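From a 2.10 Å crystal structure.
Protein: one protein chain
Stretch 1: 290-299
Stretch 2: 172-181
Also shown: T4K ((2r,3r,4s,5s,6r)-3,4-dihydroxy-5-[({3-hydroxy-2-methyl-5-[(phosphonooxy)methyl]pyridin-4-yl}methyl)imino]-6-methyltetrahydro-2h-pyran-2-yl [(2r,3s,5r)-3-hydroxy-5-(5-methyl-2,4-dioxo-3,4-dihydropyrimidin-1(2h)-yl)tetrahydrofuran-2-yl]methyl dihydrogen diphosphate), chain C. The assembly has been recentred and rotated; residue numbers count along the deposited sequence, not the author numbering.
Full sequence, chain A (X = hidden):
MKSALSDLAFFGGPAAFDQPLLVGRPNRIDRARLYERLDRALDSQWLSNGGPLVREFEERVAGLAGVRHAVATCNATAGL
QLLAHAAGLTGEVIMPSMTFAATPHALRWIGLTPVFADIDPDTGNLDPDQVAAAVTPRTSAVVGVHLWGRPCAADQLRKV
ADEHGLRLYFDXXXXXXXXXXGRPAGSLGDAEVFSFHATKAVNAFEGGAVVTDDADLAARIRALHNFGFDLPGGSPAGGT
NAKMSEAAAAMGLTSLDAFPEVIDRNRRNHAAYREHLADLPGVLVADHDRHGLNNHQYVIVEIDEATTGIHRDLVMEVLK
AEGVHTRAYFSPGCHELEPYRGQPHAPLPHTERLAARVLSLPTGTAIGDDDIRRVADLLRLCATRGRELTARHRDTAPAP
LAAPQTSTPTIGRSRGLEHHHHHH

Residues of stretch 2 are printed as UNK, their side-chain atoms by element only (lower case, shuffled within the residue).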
ATOM      1  N   ARG A 290      26.936   8.324 -19.825  1.00 25.31           N
ATOM      2  CA  ARG A 290      28.247   8.448 -19.257  1.00 20.56           C
ATOM      3  C   ARG A 290      28.403   7.649 -17.989  1.00 25.17           C
ATOM      4  O   ARG A 290      29.516   7.254 -17.675  1.00 29.95           O
ATOM      5  CB  ARG A 290      28.515   9.896 -18.912  1.00 18.60           C
ATOM      6  CG  ARG A 290      29.996  10.189 -18.782  1.00 45.40           C
ATOM      7  CD  ARG A 290      30.261  11.679 -18.668  1.00 64.53           C
ATOM      8  NE  ARG A 290      30.706  12.117 -17.338  1.00100.00           N
ATOM      9  CZ  ARG A 290      30.344  13.250 -16.699  1.00100.00           C
ATOM     10  NH1 ARG A 290      29.490  14.147 -17.214  1.00 71.84           N
ATOM     11  NH2 ARG A 290      30.858  13.487 -15.490  1.00 79.36           N
ATOM     12  N   HIS A 291      27.278   7.431 -17.260  1.00 31.58           N
ATOM     13  CA  HIS A 291      27.227   6.722 -15.948  1.00 26.70           C
ATOM     14  C   HIS A 291      26.926   5.238 -15.922  1.00 34.80           C
ATOM     15  O   HIS A 291      26.826   4.642 -14.842  1.00 32.44           O
ATOM     16  CB  HIS A 291      26.348   7.492 -14.920  1.00 16.37           C
ATOM     17  CG  HIS A 291      26.607   8.966 -15.100  1.00 24.42           C
ATOM     18  ND1 HIS A 291      27.673   9.594 -14.458  1.00 27.40           N
ATOM     19  CD2 HIS A 291      25.970   9.899 -15.873  1.00 17.79           C
ATOM     20  CE1 HIS A 291      27.650  10.874 -14.825  1.00 25.50           C
ATOM     21  NE2 HIS A 291      26.647  11.085 -15.671  1.00 22.70           N
ATOM     22  N   GLY A 292      26.797   4.651 -17.105  1.00 27.45           N
ATOM     23  CA  GLY A 292      26.501   3.241 -17.181  1.00 26.35           C
ATOM     24  C   GLY A 292      25.216   3.134 -17.955  1.00 31.56           C
ATOM     25  O   GLY A 292      24.579   4.145 -18.258  1.00 30.54           O
ATOM     26  N   LEU A 293      24.864   1.901 -18.273  1.00 28.35           N
ATOM     27  CA  LEU A 293      23.670   1.594 -19.015  1.00 29.93           C
ATOM     28  C   LEU A 293      22.429   2.144 -18.329  1.00 27.24           C
ATOM     29  O   LEU A 293      22.178   1.825 -17.172  1.00 22.00           O
ATOM     30  CB  LEU A 293      23.645   0.078 -19.210  1.00 33.14           C
ATOM     31  CG  LEU A 293      22.284  -0.510 -19.452  1.00 38.05           C
ATOM     32  CD1 LEU A 293      21.990  -0.544 -20.946  1.00 41.81           C
ATOM     33  CD2 LEU A 293      22.305  -1.918 -18.869  1.00 53.78           C
ATOM     34  N   ASN A 294      21.685   2.991 -19.057  1.00 28.51           N
ATOM     35  CA  ASN A 294      20.479   3.642 -18.556  1.00 21.35           C
ATOM     36  C   ASN A 294      19.194   3.231 -19.282  1.00 25.57           C
ATOM     37  O   ASN A 294      19.210   2.904 -20.471  1.00 34.00           O
ATOM     38  CB  ASN A 294      20.729   5.166 -18.513  1.00 19.07           C
ATOM     39  CG  ASN A 294      19.741   5.900 -17.620  1.00 32.77           C
ATOM     40  OD1 ASN A 294      18.625   6.258 -18.054  1.00 20.14           O
ATOM     41  ND2 ASN A 294      20.160   6.160 -16.381  1.00 16.33           N
ATOM     42  N   ASN A 295      18.040   3.223 -18.583  1.00 23.69           N
ATOM     43  CA  ASN A 295      16.801   2.829 -19.246  1.00 14.84           C
ATOM     44  C   ASN A 295      16.195   3.962 -20.066  1.00 21.14           C
ATOM     45  O   ASN A 295      15.257   3.743 -20.844  1.00 22.38           O
ATOM     46  CB  ASN A 295      15.732   2.277 -18.285  1.00 19.92           C
ATOM     47  CG  ASN A 295      15.425   3.276 -17.172  1.00 18.60           C
ATOM     48  OD1 ASN A 295      15.353   4.513 -17.380  1.00 36.15           O
ATOM     49  ND2 ASN A 295      15.364   2.748 -15.960  1.00 25.80           N
ATOM     50  N   HIS A 296      16.713   5.179 -19.867  1.00 15.40           N
ATOM     51  CA  HIS A 296      16.201   6.345 -20.593  1.00 18.08           C
ATOM     52  C   HIS A 296      14.737   6.703 -20.372  1.00 17.68           C
ATOM     53  O   HIS A 296      14.082   7.364 -21.215  1.00 18.88           O
ATOM     54  CB  HIS A 296      16.590   6.427 -22.077  1.00 18.98           C
ATOM     55  CG  HIS A 296      18.053   6.664 -22.218  1.00 23.99           C
ATOM     56  ND1 HIS A 296      18.602   7.892 -21.934  1.00 26.69           N
ATOM     57  CD2 HIS A 296      19.052   5.816 -22.582  1.00 24.54           C
ATOM     58  CE1 HIS A 296      19.919   7.785 -22.119  1.00 23.80           C
ATOM     59  NE2 HIS A 296      20.229   6.548 -22.505  1.00 23.47           N
ATOM     60  N   GLN A 297      14.236   6.275 -19.214  1.00 17.18           N
ATOM     61  CA  GLN A 297      12.854   6.550 -18.817  1.00 25.78           C
ATOM     62  C   GLN A 297      12.629   8.055 -18.498  1.00 26.25           C
ATOM     63  O   GLN A 297      11.494   8.565 -18.446  1.00 17.31           O
ATOM     64  CB  GLN A 297      12.392   5.593 -17.671  1.00 21.26           C
ATOM     65  CG  GLN A 297      12.409   6.208 -16.256  1.00 53.19           C
ATOM     66  CD  GLN A 297      12.089   5.224 -15.128  1.00 60.29           C
ATOM     67  OE1 GLN A 297      10.954   4.773 -14.946  1.00 34.46           O
ATOM     68  NE2 GLN A 297      13.092   4.880 -14.331  1.00 48.31           N
ATOM     69  N   TYR A 298      13.758   8.744 -18.297  1.00 25.80           N
ATOM     70  CA  TYR A 298      13.834  10.159 -17.975  1.00 28.82           C
ATOM     71  C   TYR A 298      14.632  10.994 -18.968  1.00 19.29           C
ATOM     72  O   TYR A 298      15.825  10.786 -19.070  1.00 20.97           O
ATOM     73  CB  TYR A 298      14.579  10.307 -16.621  1.00 33.05           C
ATOM     74  CG  TYR A 298      13.685   9.988 -15.453  1.00 36.89           C
ATOM     75  CD1 TYR A 298      13.925   8.909 -14.600  1.00 34.55           C
ATOM     76  CD2 TYR A 298      12.554  10.771 -15.224  1.00 43.13           C
ATOM     77  CE1 TYR A 298      13.072   8.627 -13.530  1.00 34.21           C
ATOM     78  CE2 TYR A 298      11.689  10.497 -14.164  1.00 47.22           C
ATOM     79  CZ  TYR A 298      11.945   9.425 -13.309  1.00 49.39           C
ATOM     80  OH  TYR A 298      11.065   9.168 -12.288  1.00 49.88           O
ATOM     81  N   VAL A 299      14.005  11.951 -19.663  1.00 13.60           N
ATOM     82  CA  VAL A 299      14.755  12.800 -20.563  1.00 13.60           C
ATOM     83  C   VAL A 299      14.974  14.092 -19.803  1.00 20.26           C
ATOM     84  O   VAL A 299      14.015  14.810 -19.539  1.00 18.97           O
ATOM     85  CB  VAL A 299      13.993  13.067 -21.845  1.00 23.29           C
ATOM     86  CG1 VAL A 299      14.758  14.077 -22.676  1.00 20.42           C
ATOM     87  CG2 VAL A 299      13.845  11.761 -22.623  1.00 25.95           C
ATOM     88  N   UNK A 172      16.248   2.459  -5.710  1.00 16.19           N
ATOM     89  CA  UNK A 172      16.424   2.215  -7.145  1.00 20.42           C
ATOM     90  C   UNK A 172      15.123   2.401  -7.932  1.00 28.71           C
ATOM     91  O   UNK A 172      14.876   1.712  -8.931  1.00 19.93           O
ATOM     92  c   UNK A 172      17.035   0.820  -7.354  1.00 15.09           C
ATOM     93  N   UNK A 173      14.272   3.334  -7.463  1.00 24.13           N
ATOM     94  CA  UNK A 173      12.979   3.636  -8.086  1.00 19.26           C
ATOM     95  C   UNK A 173      13.010   3.829  -9.584  1.00 18.20           C
ATOM     96  O   UNK A 173      12.130   3.349 -10.289  1.00 22.77           O
ATOM     97  c   UNK A 173      12.377   4.901  -7.495  1.00 21.05           C
ATOM     98  N   UNK A 174      14.039   4.540 -10.037  1.00 18.82           N
ATOM     99  CA  UNK A 174      14.269   4.870 -11.440  1.00 23.16           C
ATOM    100  C   UNK A 174      15.260   3.961 -12.184  1.00 25.46           C
ATOM    101  O   UNK A 174      15.459   4.099 -13.394  1.00 24.71           O
ATOM    102  c   UNK A 174      14.110   9.286  -9.852  1.00 29.88           C
ATOM    103  c   UNK A 174      13.063   7.372 -10.248  1.00 26.97           C
ATOM    104  n   UNK A 174      12.951   8.623  -9.677  1.00 33.47           N
ATOM    105  n   UNK A 174      14.976   8.538 -10.501  1.00 25.45           N
ATOM    106  c   UNK A 174      14.328   7.326 -10.754  1.00 26.35           C
ATOM    107  c   UNK A 174      15.016   6.224 -11.474  1.00 21.29           C
ATOM    108  N   UNK A 175      15.900   3.059 -11.453  1.00 23.58           N
ATOM    109  CA  UNK A 175      16.935   2.191 -11.972  1.00 19.34           C
ATOM    110  C   UNK A 175      16.614   0.816 -12.527  1.00 19.87           C
ATOM    111  O   UNK A 175      17.563   0.036 -12.722  1.00 24.21           O
ATOM    112  c   UNK A 175      18.089   2.151 -10.966  1.00 15.81           C
ATOM    113  N   UNK A 176      15.358   0.480 -12.802  1.00 25.66           N
ATOM    114  CA  UNK A 176      15.109  -0.851 -13.356  1.00 24.83           C
ATOM    115  C   UNK A 176      15.812  -1.044 -14.707  1.00 19.30           C
ATOM    116  O   UNK A 176      15.620  -0.252 -15.637  1.00 23.19           O
ATOM    117  c   UNK A 176      11.873  -2.809 -14.368  1.00 22.07           C
ATOM    118  c   UNK A 176      13.616  -1.151 -13.519  1.00 26.69           C
ATOM    119  c   UNK A 176      13.347  -2.600 -13.968  1.00 30.18           C
ATOM    120  c   UNK A 176      13.785  -3.583 -12.874  1.00 17.40           C
ATOM    121  N   UNK A 177      16.674  -2.067 -14.851  1.00 22.82           N
ATOM    122  CA  UNK A 177      17.341  -2.267 -16.149  1.00 14.04           C
ATOM    123  C   UNK A 177      18.592  -1.431 -16.383  1.00 18.29           C
ATOM    124  O   UNK A 177      19.097  -1.336 -17.508  1.00 24.47           O
ATOM    125  N   UNK A 178      19.097  -0.813 -15.327  1.00 20.45           N
ATOM    126  CA  UNK A 178      20.301  -0.012 -15.415  1.00 16.61           C
ATOM    127  C   UNK A 178      21.475  -0.805 -14.869  1.00 25.84           C
ATOM    128  O   UNK A 178      21.273  -1.746 -14.107  1.00 24.00           O
ATOM    129  c   UNK A 178      20.202   1.399 -14.785  1.00 16.18           C
ATOM    130  s   UNK A 178      18.701   2.284 -15.283  1.00 19.24           S
ATOM    131  N   UNK A 179      22.693  -0.423 -15.264  1.00 30.05           N
ATOM    132  CA  UNK A 179      23.893  -1.107 -14.812  1.00 30.83           C
ATOM    133  C   UNK A 179      25.098  -0.165 -14.807  1.00 28.36           C
ATOM    134  O   UNK A 179      25.086   0.922 -15.393  1.00 32.32           O
ATOM    135  c   UNK A 179      24.134  -2.325 -15.706  1.00 30.45           C
ATOM    136  N   UNK A 180      26.155  -0.588 -14.122  1.00 26.16           N
ATOM    137  CA  UNK A 180      27.395   0.165 -14.038  1.00 29.36           C
ATOM    138  C   UNK A 180      28.519  -0.840 -14.058  1.00 41.42           C
ATOM    139  O   UNK A 180      28.486  -1.822 -13.286  1.00 33.97           O
ATOM    140  c   UNK A 180      28.757   1.979 -13.067  1.00 37.60           C
ATOM    141  c   UNK A 180      27.515   1.120 -12.856  1.00 35.29           C
ATOM    142  c   UNK A 180      27.596   0.371 -11.521  1.00 31.06           C
ATOM    143  N   UNK A 181      29.483  -0.598 -14.955  1.00 41.43           N
ATOM    144  CA  UNK A 181      30.611  -1.518 -15.091  1.00 48.28           C
ATOM    145  C   UNK A 181      30.078  -2.934 -15.271  1.00 48.80           C
ATOM    146  O   UNK A 181      30.686  -3.907 -14.799  1.00 57.41           O
ATOM    147  c   UNK A 181      32.612  -0.212 -14.053  1.00100.00           C
ATOM    148  o   UNK A 181      32.910   0.292 -12.866  1.00100.00           O
ATOM    149  c   UNK A 181      31.700  -1.431 -13.974  1.00 57.75           C
ATOM    150  o   UNK A 181      33.023   0.269 -15.103  1.00 98.91           O
TER
HETATM  151  N1L T4K C1500      11.821   7.108  -4.712  1.00 19.29           N
HETATM  152  C2L T4K C1500      11.951   7.827  -5.801  1.00 18.26           C
HETATM  153  C2A T4K C1500      13.322   8.370  -6.183  1.00 18.11           C
HETATM  154  C3L T4K C1500      10.842   8.092  -6.611  1.00 15.25           C
HETATM  155  O3L T4K C1500      10.994   8.855  -7.758  1.00 17.20           O
HETATM  156  C4L T4K C1500       9.550   7.564  -6.225  1.00 28.47           C
HETATM  157  C4A T4K C1500       8.372   7.809  -7.015  1.00 32.12           C
HETATM  158  C5L T4K C1500       9.480   6.824  -5.035  1.00 22.12           C
HETATM  159  C6L T4K C1500      10.650   6.617  -4.311  1.00 16.95           C
HETATM  160  C5B T4K C1500       8.154   6.224  -4.546  1.00 19.74           C
HETATM  161  OP4 T4K C1500       7.840   5.055  -5.329  1.00 21.00           O
HETATM  162  PL  T4K C1500       6.242   4.738  -5.308  1.00 17.38           P
HETATM  163  OP1 T4K C1500       5.378   5.859  -6.101  1.00 17.27           O
HETATM  164  OP2 T4K C1500       6.024   3.319  -5.995  1.00 19.52           O
HETATM  165  OP3 T4K C1500       5.741   4.696  -3.822  1.00 13.10           O
HETATM  166  C1G T4K C1500       5.354  10.646  -9.880  1.00 22.87           C
HETATM  167  C2G T4K C1500       4.957   9.257  -9.321  1.00 52.91           C
HETATM  168  O2G T4K C1500       3.713   9.378  -8.610  1.00 23.72           O
HETATM  169  C3G T4K C1500       6.041   8.696  -8.359  1.00 44.28           C
HETATM  170  O3G T4K C1500       5.738   7.324  -8.108  1.00 27.19           O
HETATM  171  C4G T4K C1500       7.448   8.854  -9.010  1.00 39.55           C
HETATM  172  N4A T4K C1500       8.500   8.531  -8.136  1.00 86.90           N
HETATM  173  C5G T4K C1500       7.621  10.339  -9.445  1.00 25.67           C
HETATM  174  C6G T4K C1500       9.066  10.604  -9.932  1.00 15.03           C
HETATM  175  O5G T4K C1500       6.672  10.664 -10.469  1.00 38.92           O
HETATM  176  P2  T4K C1500       4.188  12.728  -9.299  1.00 36.69           P
HETATM  177  O3P T4K C1500       3.721  13.584  -8.005  1.00 31.94           O
HETATM  178  O4P T4K C1500       4.940  13.708 -10.353  1.00 29.08           O
HETATM  179  OPP T4K C1500       2.887  11.921  -9.973  1.00 45.26           O
HETATM  180  P   T4K C1500       1.840  12.833 -10.877  1.00 31.00           P
HETATM  181  O1P T4K C1500       0.365  12.490 -10.407  1.00 30.63           O
HETATM  182  O2P T4K C1500       2.051  14.412 -10.715  1.00 31.74           O
HETATM  183  O5  T4K C1500       1.975  12.396 -12.413  1.00 33.18           O
HETATM  184  C5  T4K C1500       3.218  12.884 -12.900  1.00 28.61           C
HETATM  185  C4  T4K C1500       3.098  12.921 -14.421  1.00 37.58           C
HETATM  186  O4  T4K C1500       2.653  11.623 -14.909  1.00 29.77           O
HETATM  187  C3  T4K C1500       2.015  13.956 -14.877  1.00 43.76           C
HETATM  188  O3  T4K C1500       2.435  14.656 -16.057  1.00 67.71           O
HETATM  189  C2  T4K C1500       0.792  13.074 -15.176  1.00 21.29           C
HETATM  190  C1  T4K C1500       1.432  11.770 -15.650  1.00 34.85           C
HETATM  191  N11 T4K C1500       0.567  10.606 -15.364  1.00100.00           N
HETATM  192  C61 T4K C1500       0.481  10.113 -14.070  1.00 56.93           C
HETATM  193  C51 T4K C1500      -0.295   9.025 -13.803  1.00 22.87           C
HETATM  194  C5A T4K C1500      -0.427   8.463 -12.375  1.00 17.10           C
HETATM  195  C21 T4K C1500      -0.095   9.998 -16.375  1.00 25.67           C
HETATM  196  O21 T4K C1500      -0.014  10.442 -17.516  1.00 35.74           O
HETATM  197  N31 T4K C1500      -0.872   8.910 -16.134  1.00 35.85           N
HETATM  198  C41 T4K C1500      -0.995   8.408 -14.878  1.00 50.83           C
HETATM  199  O41 T4K C1500      -1.697   7.423 -14.673  1.00 27.02           O
HETATM  200  O1G T4K C1500       5.264  11.631  -8.840  1.00 93.03           O
HETATM  201  O   HOH W   1      12.681   1.884 -12.792  1.00 35.77           O

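Position 172 carries one side-chain carbon, out of reach of stretch 1, and is alanine. A172 opens a type I turn: its O accepts the backbone N of position 175 at 3.0 Å.

Position 173 again has a single carbon, so it is alanine. The CB of A173 lies 3.4 Å from C2L of T4K.

At position 174 one carbon leads to a five-membered ring of three carbons and two nitrogens; the edge of the Y298 ring points toward the face of this ring, centroids 4.5 Å apart and planes at 61°. This is histidine. H174 NE2 shares a hydrogen bond of 2.8 Å with T4K O3L; the ligand meets the edge of the imidazole and the tyrosine hydroxyl one face.

Position 175 shows one carbon, pointing away from stretch 1: alanine. A175 starts a type II turn, its O accepting the N of position 178 at 3.1 Å.

Position 176 has four carbons, forked at the second, which is leucine. The closest approach of the L176 side chain is CB to N295 ND2, 4.9 Å; the backbone makes the contact, its O receiving N295 ND2 at 3.0 Å.

Position 177 has no side-chain atom and is glycine. With phi/psi of 84/12, a CB on G177 would jam against the preceding carbonyl O, so the turn itself calls for glycine. L293 CD2 rests 3.5 Å from G177 O.

Position 178 bears one carbon and then a sulfur, which lies 3.4 Å from N295 ND2: cysteine.

Position 179 has one carbon, 3.7 Å from L293 CD2, and is alanine. A179 N donates to L293 O at 3.0 Å.

Position 180 has three carbons, the first carrying the other two, and touches H291 O: valine.

Position 181 has two carbons, the second carrying two oxygens, and makes no contact with stretch 1. It is aspartate.

The contact works by matching backbone to backbone at one end and side chain to turn at the other. G292 lets the chains close in: its CA is 3.3 Å from A179 O, where an ideal CB would fall 2.2 Å from that oxygen. At the turns, N295 ND2 spends both hydrogens, on H174 O at 2.9 Å and on L176 O, while N295 OD1 accepts Q297 N at 2.8 Å. One amide thus ties the turns to its own loop, and a water bridging A173 O and L176 N braces them further.

Stretch 2 (172-181) AAHALGCAVD
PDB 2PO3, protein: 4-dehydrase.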